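Local coordinates for tyrosine specific protein phosphatase (Trypanosoma cruzi, PDB 4AZ1), which probably removes phosphate from phosphotyrosine residues of proteins, at residues 154-159 and 173-178; 233-238 and 269-274. All coordinates share one frame; numbering follows the deposited sequence.

Contact 1: 154-159 and 173-178; sequences SEDPGK and YLILQR
Tyr173 offers one ring face to the extended side chain of Lys159, which crosses it obliquely. Lys159 CE sits over the centre, 3.7 Å from the ring centroid, as a CH-pi contact. NZ lies off-centre, nearest Tyr173 CE1, and adds a cation-pi component at 4.2 Å from the centroid. A long flexible chain suits this place, since its methylenes cover the aromatic face while the amine stays at the surface. Ile175 works at the other end of the type I beta turn from Asp156 to Lys159: CG1 is anti to its own carbonyl carbon (chi1 -59°), and CD1 beyond it reaches Pro157 CD at 3.7 Å. Ser154 is the antiparallel hydrogen-bonded partner of Ile175 in the hairpin 151-164/169-177, each N donating to the other's O at 2.9 Å. A water links Ser154 OG to Ile175 O, and the hydroxyl also bonds Ser142 on the next strand. Beyond this pair, Asp156 N donates to Tyr173 O at 2.8 Å, and Asp156 OD1 accepts from Gly158 N in an Asx turn. Another water donates to both Lys159 O and Tyr173 O. Backbone bonds thus hold the strand pair, while one backbone bond, waters and the lysine-tyrosine contact hold the exposed turn.

Contact 2: 233-238 and 269-274; sequences TGTLIG and GMVQRM
Gly234 meets Met270 and Val271 where helix 232-247, which begins at the arginine of the HCX5R phosphate-binding motif of the tyrosine phosphatase fold, packs on the loop 269-274. The sequence and position of that loop match the Q-loop of classical family members. Backbone proximity comes first: the CA atoms of Gly234 and Val271 are 4.7 Å apart. Glycine suits the helix position because a CB there would point toward the loop and come within about 2.6 Å of Val271 N, too close; without one, the loop can lie directly against the helix backbone. The polar groups of both segments bond to third parties. On the loop, Val271 O accepts from Arg264 NH2 and Arg273 NE forms a salt bridge with Asp196 OD1; on the helix, Thr235 OG1 bonds to Gln276 O. Apolar packing supplies the rest. Val271 CG2 rests on Gly234 C at 3.7 Å, and its compact branched side chain also packs against helices 255-266 and 274-288. Met270 is bent at both chi2 and chi3. The last torsion (chi3 -96°) swings CE back toward the helix, where the methyl touches Gly234 CA at 3.7 Å; a long thioether can fold in this way to lay its methyl on the glycine. Ile237 crosses Met270 at about a right angle, and the two hydrophobic ends meet as Ile237 CD1 stands 3.9 Å from Met270 CE.

Overall arrangement
The two contacts belong to one phosphatase fold but to different settings within it. Contact 1 lies on the surface, its centre about 22 Å from the centre of the chain, whereas contact 2 is buried, its centre about 8 Å from the same point. Their centres are about 30 Å apart and their nearest atoms about 16 Å, so they do not touch. The central mixed sheet connects them: strand 169-177 of contact 1 is separated by strands 184-191 and 115-118 from strand 222-225, which runs into the loop ahead of helix 232-247. Contact 2 adjoins the probable active site, since its Thr233 packs on Cys226, the probable nucleophile as in relatives. Contact 1 instead lies near the second subunit, whose Phe127 packs on Gln177.

Contact 1: 154-159 and 173-178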
# COMPACT_ATOMS: atom_id res chain seq x y z
N SER A 154 11.38 -7.36 4.05
CA SER A 154 12.83 -7.19 4.06
C SER A 154 13.50 -8.22 3.18
O SER A 154 12.95 -9.29 2.92
CB SER A 154 13.40 -7.35 5.47
OG SER A 154 12.65 -6.64 6.43
N GLU A 155 14.71 -7.89 2.73
CA GLU A 155 15.53 -8.86 2.02
C GLU A 155 16.06 -9.86 3.05
O GLU A 155 16.49 -9.47 4.12
CB GLU A 155 16.69 -8.16 1.30
CG GLU A 155 17.58 -9.12 0.53
CD GLU A 155 18.47 -8.44 -0.49
OE1 GLU A 155 18.52 -7.18 -0.50
OE2 GLU A 155 19.12 -9.17 -1.28
N ASP A 156 15.98 -11.15 2.74
CA ASP A 156 16.49 -12.18 3.65
C ASP A 156 18.00 -12.00 3.80
O ASP A 156 18.75 -12.10 2.82
CB ASP A 156 16.15 -13.58 3.11
CG ASP A 156 16.43 -14.69 4.13
OD1 ASP A 156 17.46 -14.64 4.84
OD2 ASP A 156 15.59 -15.63 4.20
N PRO A 157 18.46 -11.70 5.04
CA PRO A 157 19.87 -11.40 5.30
C PRO A 157 20.80 -12.56 4.95
O PRO A 157 21.99 -12.33 4.72
CB PRO A 157 19.93 -11.17 6.82
CG PRO A 157 18.54 -10.83 7.21
CD PRO A 157 17.62 -11.52 6.24
N GLY A 158 20.27 -13.78 4.95
CA GLY A 158 21.11 -14.94 4.74
C GLY A 158 20.87 -15.58 3.38
O GLY A 158 21.22 -16.74 3.17
N LYS A 159 20.29 -14.81 2.47
CA LYS A 159 20.01 -15.32 1.14
C LYS A 159 19.75 -14.16 0.17
O LYS A 159 18.66 -13.60 0.15
CB LYS A 159 18.79 -16.25 1.20
CG LYS A 159 18.77 -17.35 0.16
CD LYS A 159 17.67 -18.35 0.48
CE LYS A 159 17.60 -19.43 -0.59
NZ LYS A 159 16.45 -20.34 -0.36
N TYR A 173 14.31 -13.44 -2.04
CA TYR A 173 13.98 -14.16 -0.82
C TYR A 173 13.68 -13.10 0.23
O TYR A 173 14.53 -12.26 0.57
CB TYR A 173 15.13 -15.12 -0.41
CG TYR A 173 15.48 -16.05 -1.55
CD1 TYR A 173 14.72 -17.20 -1.80
CD2 TYR A 173 16.53 -15.76 -2.41
CE1 TYR A 173 15.02 -18.03 -2.87
CE2 TYR A 173 16.84 -16.59 -3.47
CZ TYR A 173 16.07 -17.73 -3.70
OH TYR A 173 16.37 -18.56 -4.75
N LEU A 174 12.45 -13.14 0.73
CA LEU A 174 11.90 -12.02 1.48
C LEU A 174 11.41 -12.45 2.86
O LEU A 174 11.11 -13.63 3.10
CB LEU A 174 10.76 -11.39 0.65
CG LEU A 174 11.21 -10.77 -0.68
CD1 LEU A 174 10.04 -10.50 -1.61
CD2 LEU A 174 12.02 -9.48 -0.44
N ILE A 175 11.34 -11.49 3.77
CA ILE A 175 10.80 -11.74 5.09
C ILE A 175 9.71 -10.71 5.40
O ILE A 175 9.97 -9.50 5.39
CB ILE A 175 11.91 -11.71 6.18
CG1 ILE A 175 12.98 -12.76 5.87
CG2 ILE A 175 11.32 -11.97 7.54
CD1 ILE A 175 14.16 -12.77 6.88
N LEU A 176 8.49 -11.19 5.63
CA LEU A 176 7.39 -10.32 6.05
C LEU A 176 7.27 -10.35 7.55
O LEU A 176 7.32 -11.44 8.16
CB LEU A 176 6.08 -10.78 5.42
CG LEU A 176 5.74 -10.18 4.06
CD1 LEU A 176 4.57 -10.91 3.42
CD2 LEU A 176 5.43 -8.71 4.25
N GLN A 177 7.12 -9.18 8.17
CA GLN A 177 6.94 -9.13 9.61
C GLN A 177 5.93 -8.06 10.06
O GLN A 177 5.87 -6.97 9.48
CB GLN A 177 8.29 -8.90 10.30
CG GLN A 177 8.29 -9.37 11.76
CD GLN A 177 9.63 -9.17 12.44
OE1 GLN A 177 10.61 -8.76 11.81
NE2 GLN A 177 9.68 -9.45 13.74
N ARG A 178 5.13 -8.41 11.08
CA ARG A 178 4.32 -7.44 11.82
C ARG A 178 4.93 -7.35 13.20
O ARG A 178 5.53 -8.32 13.68
CB ARG A 178 2.87 -7.91 11.98
CG ARG A 178 2.17 -8.37 10.71
CD ARG A 178 0.68 -8.63 10.97
NE ARG A 178 -0.12 -7.42 10.79
CZ ARG A 178 -0.86 -7.17 9.71
NH1 ARG A 178 -0.92 -8.05 8.72
NH2 ARG A 178 -1.55 -6.05 9.63
O HOH W 1 10.62 -7.97 7.48
O HOH W 2 13.22 -15.65 2.35
O HOH W 3 16.85 -12.09 -0.91

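Contact 2: 233-238 and 269-274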
# COMPACT_ATOMS: atom_id res chain seq x y z
N THR A 233 -0.77 -14.93 -16.43
CA THR A 233 -1.06 -15.66 -15.20
C THR A 233 -1.84 -16.94 -15.52
O THR A 233 -1.51 -18.03 -15.02
CB THR A 233 -1.91 -14.79 -14.27
OG1 THR A 233 -1.09 -13.74 -13.73
CG2 THR A 233 -2.50 -15.63 -13.13
N GLY A 234 -2.87 -16.81 -16.36
CA GLY A 234 -3.66 -17.95 -16.81
C GLY A 234 -2.87 -18.99 -17.60
O GLY A 234 -3.07 -20.19 -17.41
N THR A 235 -1.97 -18.53 -18.46
CA THR A 235 -1.12 -19.45 -19.22
C THR A 235 -0.22 -20.28 -18.30
O THR A 235 -0.08 -21.51 -18.48
CB THR A 235 -0.21 -18.68 -20.20
OG1 THR A 235 -1.01 -18.03 -21.19
CG2 THR A 235 0.79 -19.62 -20.88
N LEU A 236 0.41 -19.62 -17.34
CA LEU A 236 1.29 -20.31 -16.42
C LEU A 236 0.55 -21.42 -15.67
O LEU A 236 1.04 -22.54 -15.57
CB LEU A 236 1.89 -19.33 -15.42
CG LEU A 236 2.89 -20.04 -14.48
CD1 LEU A 236 3.89 -20.80 -15.31
CD2 LEU A 236 3.60 -19.04 -13.60
N ILE A 237 -0.62 -21.08 -15.12
CA ILE A 237 -1.40 -22.05 -14.35
C ILE A 237 -1.92 -23.16 -15.28
O ILE A 237 -1.90 -24.34 -14.92
CB ILE A 237 -2.54 -21.36 -13.56
CG1 ILE A 237 -1.96 -20.40 -12.52
CG2 ILE A 237 -3.41 -22.40 -12.86
CD1 ILE A 237 -2.98 -19.42 -11.91
N GLY A 238 -2.31 -22.78 -16.50
CA GLY A 238 -2.78 -23.76 -17.47
C GLY A 238 -1.69 -24.74 -17.90
O GLY A 238 -1.93 -25.95 -18.03
N GLY A 269 -12.43 -15.01 -17.53
CA GLY A 269 -11.54 -14.45 -18.53
C GLY A 269 -10.13 -15.02 -18.54
O GLY A 269 -9.29 -14.54 -19.31
N MET A 270 -9.88 -16.03 -17.71
CA MET A 270 -8.55 -16.66 -17.64
C MET A 270 -8.04 -17.05 -19.04
O MET A 270 -8.79 -17.64 -19.85
CB MET A 270 -8.54 -17.88 -16.71
CG MET A 270 -8.49 -17.56 -15.22
SD MET A 270 -6.95 -16.83 -14.64
CE MET A 270 -6.09 -18.28 -14.03
N VAL A 271 -6.76 -16.74 -19.28
CA VAL A 271 -6.16 -16.78 -20.61
C VAL A 271 -6.88 -15.76 -21.51
O VAL A 271 -7.90 -16.05 -22.14
CB VAL A 271 -6.11 -18.19 -21.23
CG1 VAL A 271 -5.30 -18.14 -22.51
CG2 VAL A 271 -5.48 -19.18 -20.24
N GLN A 272 -6.31 -14.57 -21.54
CA GLN A 272 -6.95 -13.38 -22.09
C GLN A 272 -6.74 -13.26 -23.60
O GLN A 272 -7.60 -12.74 -24.29
CB GLN A 272 -6.34 -12.17 -21.37
CG GLN A 272 -6.88 -10.80 -21.74
CD GLN A 272 -6.21 -9.70 -20.91
OE1 GLN A 272 -5.12 -9.91 -20.35
NE2 GLN A 272 -6.85 -8.55 -20.82
N ARG A 273 -5.61 -13.73 -24.11
CA ARG A 273 -5.24 -13.49 -25.50
C ARG A 273 -4.96 -14.79 -26.21
O ARG A 273 -4.52 -15.75 -25.58
CB ARG A 273 -3.99 -12.58 -25.59
CG ARG A 273 -4.12 -11.30 -24.78
CD ARG A 273 -3.04 -10.28 -25.15
NE ARG A 273 -2.87 -9.27 -24.09
CZ ARG A 273 -3.71 -8.26 -23.88
NH1 ARG A 273 -4.81 -8.13 -24.63
NH2 ARG A 273 -3.48 -7.37 -22.90
N MET A 274 -5.20 -14.80 -27.52
CA MET A 274 -5.08 -16.02 -28.31
C MET A 274 -3.67 -16.63 -28.17
O MET A 274 -3.52 -17.84 -27.97
CB MET A 274 -5.42 -15.73 -29.77
CG MET A 274 -5.42 -16.95 -30.69
SD MET A 274 -3.75 -17.37 -31.27
CE MET A 274 -3.56 -16.18 -32.60